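Local coordinates for spore coat polysaccharide biosynthesis protein SpsE (Bacillus subtilis, PDB 1VLI) that takes part in making the spore coat polysaccharide, probably as an enzyme of the N-acylneuraminate-9-phosphate synthase type, at residues I209-L212 with A213-P217; D40-L43 with D44-F47; Q64-Q67 with A68-Y72. All coordinates share one frame; numbering follows the deposited sequence.

In the fold
All three contacts are local, each made within one continuous run of chain, and they show how packing chemistry follows place in a TIM barrel. Contact 1, partly buried, covers most of helix 208-215 and its C-terminal end: regular backbone bonds, with one buried leucine-phenylalanine pair turned to helix 170-181. Contacts 2 and 3 lie at the surface. Contact 2 forms the start of helix 43-56, combining an apolar pair with a weak amide-carboxylate bond, while contact 3 is a loop after strand 60-63 without a hydrogen bond between its segments, relying on an arginine side chain. Contacts 2 and 3 are about 19 Å apart between centres; contact 1 lies on the opposite side of the chain's centre.

Contact 1 (I209-L212 with A213-P217); sequences IPML and AAAFP
Ala213 donates its N-H to Ile209 O at 3.1 Å, and its CB rests near the carbonyl oxygens of Ile209 and Pro210. One residue on, Ala214 N reaches Pro210 O in the straightest of the four bonds (N-H...O angle 167°). Ala215 N then bonds to Met211 O at 2.9 Å, and the Ala215 methyl turns back toward the earlier turn: CB sits 3.4 Å from Met211 O, and the selenium of Met211, a selenomethionine, lies 4.4 Å from Ala215 CB. Phe216 leaves helical geometry, yet its N still bonds to Leu212 O at 2.8 Å, closing the final turn. Its CG lies beside the backbone N (chi1 -58°), as does that of Leu212, and the two side chains run side by side in the same direction. Leu212 CD2 meets the ring in its plane, at the edge, 4.0 Å from Phe216 CE2. Beyond them, Ile170 of helix 170-181 touches both Leu212 and Phe216, while Ile221 packs against Leu212 and Ala213. This is the end of the helical limb of a beta-alpha-beta unit, strand 188-193, helix 208-215 and strand 220-225, in a TIM barrel.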
loop_
_atom_site.group_PDB
_atom_site.type_symbol
_atom_site.label_atom_id
_atom_site.label_comp_id
_atom_site.label_asym_id
_atom_site.label_seq_id
_atom_site.Cartn_x
_atom_site.Cartn_y
_atom_site.Cartn_z
ATOM N N ILE A 209 -6.839 15.371 -1.434
ATOM C CA ILE A 209 -7.926 14.524 -0.958
ATOM C C ILE A 209 -9.300 14.856 -1.591
ATOM O O ILE A 209 -9.863 13.968 -2.231
ATOM C CB ILE A 209 -7.964 14.494 0.596
ATOM C CG1 ILE A 209 -6.737 13.735 1.124
ATOM C CG2 ILE A 209 -9.287 13.876 1.090
ATOM C CD1 ILE A 209 -6.585 13.783 2.668
ATOM N N PRO A 210 -9.842 16.079 -1.427
ATOM C CA PRO A 210 -11.040 16.485 -2.200
ATOM C C PRO A 210 -10.959 16.362 -3.712
ATOM O O PRO A 210 -11.950 15.983 -4.330
ATOM C CB PRO A 210 -11.329 17.945 -1.759
ATOM C CG PRO A 210 -10.160 18.381 -0.995
ATOM C CD PRO A 210 -9.465 17.115 -0.442
HETATM N N MSE A 211 -9.804 16.636 -4.311
HETATM C CA MSE A 211 -9.643 16.467 -5.743
HETATM C C MSE A 211 -9.898 15.002 -6.124
HETATM O O MSE A 211 -10.720 14.716 -7.006
HETATM C CB MSE A 211 -8.228 16.863 -6.150
HETATM C CG MSE A 211 -7.986 16.886 -7.632
HETATM SE SE MSE A 211 -7.522 15.176 -8.368
HETATM C CE MSE A 211 -5.642 14.958 -7.622
ATOM N N LEU A 212 -9.202 14.064 -5.470
ATOM C CA LEU A 212 -9.458 12.636 -5.748
ATOM C C LEU A 212 -10.903 12.222 -5.507
ATOM O O LEU A 212 -11.452 11.436 -6.244
ATOM C CB LEU A 212 -8.528 11.703 -4.973
ATOM C CG LEU A 212 -7.055 11.803 -5.338
ATOM C CD1 LEU A 212 -6.272 10.904 -4.422
ATOM C CD2 LEU A 212 -6.758 11.512 -6.865
ATOM N N ALA A 213 -11.528 12.778 -4.502
ATOM C CA ALA A 213 -12.883 12.358 -4.149
ATOM C C ALA A 213 -13.888 12.758 -5.230
ATOM O O ALA A 213 -14.801 11.999 -5.576
ATOM C CB ALA A 213 -13.290 12.956 -2.795
ATOM N N ALA A 214 -13.729 13.967 -5.759
ATOM C CA ALA A 214 -14.548 14.389 -6.870
ATOM C C ALA A 214 -14.173 13.599 -8.106
ATOM O O ALA A 214 -15.050 13.139 -8.826
ATOM C CB ALA A 214 -14.429 15.904 -7.096
ATOM N N ALA A 215 -12.879 13.372 -8.325
ATOM C CA ALA A 215 -12.426 12.647 -9.536
ATOM C C ALA A 215 -12.867 11.186 -9.604
ATOM O O ALA A 215 -13.090 10.677 -10.705
ATOM C CB ALA A 215 -10.884 12.771 -9.748
ATOM N N PHE A 216 -12.976 10.523 -8.439
ATOM C CA PHE A 216 -13.410 9.122 -8.321
ATOM C C PHE A 216 -14.554 8.993 -7.321
ATOM O O PHE A 216 -14.364 8.436 -6.227
ATOM C CB PHE A 216 -12.234 8.244 -7.848
ATOM C CG PHE A 216 -11.044 8.316 -8.752
ATOM C CD1 PHE A 216 -10.991 7.549 -9.920
ATOM C CD2 PHE A 216 -9.986 9.177 -8.465
ATOM C CE1 PHE A 216 -9.910 7.641 -10.796
ATOM C CE2 PHE A 216 -8.888 9.269 -9.337
ATOM C CZ PHE A 216 -8.868 8.509 -10.508
ATOM N N PRO A 217 -15.749 9.452 -7.680
ATOM C CA PRO A 217 -16.792 9.608 -6.694
ATOM C C PRO A 217 -17.360 8.269 -6.227
ATOM O O PRO A 217 -18.140 8.241 -5.284
ATOM C CB PRO A 217 -17.845 10.470 -7.425
ATOM C CG PRO A 217 -17.737 10.042 -8.816
ATOM C CD PRO A 217 -16.243 9.761 -9.029
#

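Contact 2 (D40-L43 with D44-F47); sequences DGKL and DQAF
Leu43 lays its CD1 methyl over the ring of Phe47, one turn further along, in a CH-pi contact: CD1 is 4.1 Å from the centroid of the Phe47 ring and 24° off its normal. The nearest approach, Leu43 CD1 to Phe47 CZ, is 3.7 Å. With Leu43 CG opposite its own backbone N (chi1 173°), the branch is carried along the helix to the ring. The backbones join the same pair, since Phe47 N donates to Leu43 O at 3.0 Å.

Lys42 holds the N-cap position. Its carbonyl oxygen receives Ala46 N at 3.0 Å and, more weakly, Gln45 N, and so starts the helical bonding. The side chain of Gln45 extends away from the helix toward the preceding loop, where its NE2 makes a weak bond to Asp40 OD2 at 3.3 Å, with the amide and carboxylate planes 79° apart. Each group has its stronger partner outside the two segments, Asn38 O for Gln45 NE2 and His260 NE2 for Asp40 OD1. On the other arm of the amide, Gln45 OE1 lies 3.5 Å from Lys42 CE, where the two side chains cross at a slant.

The whole turn follows strand 30-36 and opens helix 43-56, where helix 103-112 packs alongside, Leu106 touching Ala46 and Phe47 and the ring of Tyr109 meeting that of Phe47.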
loop_
_atom_site.group_PDB
_atom_site.type_symbol
_atom_site.label_atom_id
_atom_site.label_comp_id
_atom_site.label_asym_id
_atom_site.label_seq_id
_atom_site.Cartn_x
_atom_site.Cartn_y
_atom_site.Cartn_z
ATOM N N ASP A 40 10.160 -6.064 16.583
ATOM C CA ASP A 40 11.573 -6.394 16.692
ATOM C C ASP A 40 11.860 -7.907 16.743
ATOM O O ASP A 40 12.814 -8.325 17.378
ATOM C CB ASP A 40 12.185 -5.668 17.898
ATOM C CG ASP A 40 12.277 -4.141 17.709
ATOM O OD1 ASP A 40 12.328 -3.650 16.542
ATOM O OD2 ASP A 40 12.332 -3.353 18.691
ATOM N N GLY A 41 11.029 -8.713 16.084
ATOM C CA GLY A 41 11.123 -10.180 16.112
ATOM C C GLY A 41 10.730 -10.851 17.418
ATOM O O GLY A 41 11.055 -12.007 17.656
ATOM N N LYS A 42 10.029 -10.129 18.275
ATOM C CA LYS A 42 9.575 -10.667 19.543
ATOM C C LYS A 42 8.052 -10.731 19.536
ATOM O O LYS A 42 7.374 -9.677 19.455
ATOM C CB LYS A 42 10.076 -9.789 20.686
ATOM C CG LYS A 42 11.584 -9.620 20.706
ATOM C CD LYS A 42 12.092 -9.340 22.116
ATOM C CE LYS A 42 12.318 -7.857 22.365
ATOM N NZ LYS A 42 13.361 -7.338 21.434
ATOM N N LEU A 43 7.524 -11.957 19.612
ATOM C CA LEU A 43 6.079 -12.212 19.537
ATOM C C LEU A 43 5.281 -11.508 20.622
ATOM O O LEU A 43 4.182 -11.022 20.371
ATOM C CB LEU A 43 5.774 -13.716 19.563
ATOM C CG LEU A 43 4.291 -14.118 19.669
ATOM C CD1 LEU A 43 3.465 -13.605 18.488
ATOM C CD2 LEU A 43 4.103 -15.618 19.850
ATOM N N ASP A 44 5.828 -11.450 21.829
ATOM C CA ASP A 44 5.140 -10.757 22.926
ATOM C C ASP A 44 5.056 -9.247 22.662
ATOM O O ASP A 44 4.090 -8.603 23.083
ATOM C CB ASP A 44 5.797 -11.054 24.283
ATOM C CG ASP A 44 7.317 -10.941 24.226
ATOM O OD1 ASP A 44 7.968 -11.805 23.576
ATOM O OD2 ASP A 44 7.949 -10.019 24.793
ATOM N N GLN A 45 6.061 -8.706 21.960
ATOM C CA GLN A 45 6.082 -7.299 21.568
ATOM C C GLN A 45 5.068 -7.054 20.461
ATOM O O GLN A 45 4.488 -5.962 20.380
ATOM C CB GLN A 45 7.482 -6.854 21.130
ATOM C CG GLN A 45 7.693 -5.319 21.154
ATOM C CD GLN A 45 9.151 -4.918 20.958
ATOM O OE1 GLN A 45 10.019 -5.316 21.724
ATOM N NE2 GLN A 45 9.417 -4.133 19.936
ATOM N N ALA A 46 4.860 -8.061 19.603
ATOM C CA ALA A 46 3.771 -8.006 18.616
ATOM C C ALA A 46 2.393 -7.927 19.308
ATOM O O ALA A 46 1.566 -7.088 18.925
ATOM C CB ALA A 46 3.839 -9.165 17.648
ATOM N N PHE A 47 2.164 -8.759 20.332
ATOM C CA PHE A 47 0.931 -8.707 21.144
ATOM C C PHE A 47 0.773 -7.360 21.828
ATOM O O PHE A 47 -0.360 -6.864 21.962
ATOM C CB PHE A 47 0.865 -9.810 22.230
ATOM C CG PHE A 47 0.732 -11.222 21.683
ATOM C CD1 PHE A 47 -0.051 -11.496 20.565
ATOM C CD2 PHE A 47 1.362 -12.289 22.323
ATOM C CE1 PHE A 47 -0.175 -12.788 20.073
ATOM C CE2 PHE A 47 1.243 -13.601 21.830
ATOM C CZ PHE A 47 0.471 -13.849 20.708
#

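Contact 3 (Q64-Q67 with A68-Y72); sequences QMFQ and ADRMY
Gln67 and Arg70 meet three residues apart in the loop that follows strand 60-63 of the TIM barrel, where the chain leaves an extended path and winds into a short helical turn before reaching helix 89-92. No hydrogen bond joins the segments 64-67 and 68-72, so the contact between them is one of packing. The turn has its own bonds: Met71 N donates to Ala68 O at 3.0 Å and Tyr72 N to Asp69 O, two successive bonds of the i to i+3 kind.

Gln67 stands at the bend. Its carbonyl is aimed at the aliphatic stem of Arg70, with Gln67 O only 3.2 Å from Arg70 CG and 3.4 Å from Arg70 CD. The Gln67 side chain, extended beyond CG, runs off past Asp69, crossing it at a slant; its CB is 3.8 Å from Asp69 OD1. A backbone hydrogen bond to Ser95 ties Gln67 to the neighbouring loop.

Arg70 reaches back to Phe66. Its CG is wedged between the backbone N and the carbonyl carbon (chi1 74°), and a bend at chi3 brings the guanidinium round beside Phe66. A salt bridge from Arg70 NE to Asp123 OD2 helps hold the head group, and Ser126 of helix 124-131 touches both Arg70 and Phe66. Further along, Met71 is joined to Arg339, in the range of the SAF domain, by a backbone hydrogen bond, and Tyr72 OH makes a weak one to Arg339 NH1.

Phe66 meets the arginine first at its stem, with Phe66 CB 3.9 Å from Arg70 CD. The ring and guanidinium planes stand 80° apart, and the approach is closest where Arg70 NH1 comes 3.5 Å from Phe66 CD1.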
loop_
_atom_site.group_PDB
_atom_site.type_symbol
_atom_site.label_atom_id
_atom_site.label_comp_id
_atom_site.label_asym_id
_atom_site.label_seq_id
_atom_site.Cartn_x
_atom_site.Cartn_y
_atom_site.Cartn_z
ATOM N N GLN A 64 3.663 -5.978 8.555
ATOM C CA GLN A 64 4.352 -6.481 7.362
ATOM C C GLN A 64 4.516 -7.992 7.429
ATOM O O GLN A 64 5.060 -8.527 8.406
ATOM C CB GLN A 64 5.726 -5.855 7.231
ATOM C CG GLN A 64 6.255 -5.803 5.805
ATOM C CD GLN A 64 7.645 -5.178 5.732
ATOM O OE1 GLN A 64 8.609 -5.850 5.391
ATOM N NE2 GLN A 64 7.743 -3.901 6.067
HETATM N N MSE A 65 4.043 -8.683 6.400
HETATM C CA MSE A 65 4.200 -10.127 6.348
HETATM C C MSE A 65 5.304 -10.592 5.425
HETATM O O MSE A 65 5.923 -11.615 5.678
HETATM C CB MSE A 65 2.896 -10.801 5.980
HETATM C CG MSE A 65 1.950 -10.873 7.159
HETATM SE SE MSE A 65 0.354 -11.923 6.733
HETATM C CE MSE A 65 1.199 -13.563 6.203
ATOM N N PHE A 66 5.571 -9.835 4.368
ATOM C CA PHE A 66 6.505 -10.287 3.358
ATOM C C PHE A 66 7.761 -9.416 3.284
ATOM O O PHE A 66 7.697 -8.201 3.503
ATOM C CB PHE A 66 5.778 -10.422 2.023
ATOM C CG PHE A 66 4.480 -11.165 2.147
ATOM C CD1 PHE A 66 4.454 -12.560 2.144
ATOM C CD2 PHE A 66 3.287 -10.478 2.338
ATOM C CE1 PHE A 66 3.260 -13.241 2.298
ATOM C CE2 PHE A 66 2.082 -11.161 2.499
ATOM C CZ PHE A 66 2.068 -12.535 2.477
ATOM N N GLN A 67 8.902 -10.065 3.010
ATOM C CA GLN A 67 10.209 -9.396 2.919
ATOM C C GLN A 67 10.358 -8.614 1.630
ATOM O O GLN A 67 9.779 -9.005 0.615
ATOM C CB GLN A 67 11.326 -10.414 3.022
ATOM C CG GLN A 67 11.670 -10.760 4.448
ATOM C CD GLN A 67 12.780 -11.785 4.531
ATOM O OE1 GLN A 67 13.484 -12.033 3.539
ATOM N NE2 GLN A 67 12.940 -12.393 5.706
ATOM N N ALA A 68 11.149 -7.536 1.671
ATOM C CA ALA A 68 11.254 -6.599 0.544
ATOM C C ALA A 68 12.026 -7.144 -0.680
ATOM O O ALA A 68 11.764 -6.741 -1.824
ATOM C CB ALA A 68 11.838 -5.256 1.004
ATOM N N ASP A 69 12.958 -8.067 -0.429
ATOM C CA ASP A 69 13.809 -8.676 -1.468
ATOM C C ASP A 69 13.024 -9.222 -2.673
ATOM O O ASP A 69 13.409 -9.003 -3.820
ATOM C CB ASP A 69 14.665 -9.801 -0.865
ATOM C CG ASP A 69 15.286 -9.421 0.473
ATOM O OD1 ASP A 69 14.539 -9.155 1.456
ATOM O OD2 ASP A 69 16.526 -9.390 0.633
ATOM N N ARG A 70 11.923 -9.921 -2.388
ATOM C CA ARG A 70 11.062 -10.561 -3.396
ATOM C C ARG A 70 10.479 -9.549 -4.395
ATOM O O ARG A 70 9.929 -9.926 -5.437
ATOM C CB ARG A 70 9.924 -11.352 -2.708
ATOM C CG ARG A 70 8.804 -10.453 -2.112
ATOM C CD ARG A 70 7.856 -11.175 -1.175
ATOM N NE ARG A 70 7.056 -12.164 -1.895
ATOM C CZ ARG A 70 6.626 -13.307 -1.358
ATOM N NH1 ARG A 70 6.924 -13.602 -0.100
ATOM N NH2 ARG A 70 5.903 -14.162 -2.075
HETATM N N MSE A 71 10.603 -8.267 -4.076
HETATM C CA MSE A 71 10.079 -7.222 -4.935
HETATM C C MSE A 71 11.049 -6.771 -6.057
HETATM O O MSE A 71 10.612 -6.203 -7.059
HETATM C CB MSE A 71 9.661 -6.059 -4.062
HETATM C CG MSE A 71 8.796 -6.506 -2.894
HETATM SE SE MSE A 71 7.711 -5.022 -2.250
HETATM C CE MSE A 71 9.145 -4.020 -1.209
ATOM N N TYR A 72 12.344 -7.064 -5.878
ATOM C CA TYR A 72 13.445 -6.584 -6.741
ATOM C C TYR A 72 14.068 -7.706 -7.610
ATOM O O TYR A 72 14.627 -7.437 -8.698
ATOM C CB TYR A 72 14.518 -5.883 -5.875
ATOM C CG TYR A 72 13.949 -4.754 -5.026
ATOM C CD1 TYR A 72 13.416 -4.998 -3.748
ATOM C CD2 TYR A 72 13.909 -3.453 -5.518
ATOM C CE1 TYR A 72 12.857 -3.960 -2.981
ATOM C CE2 TYR A 72 13.354 -2.410 -4.768
ATOM C CZ TYR A 72 12.832 -2.666 -3.506
ATOM O OH TYR A 72 12.290 -1.622 -2.793
#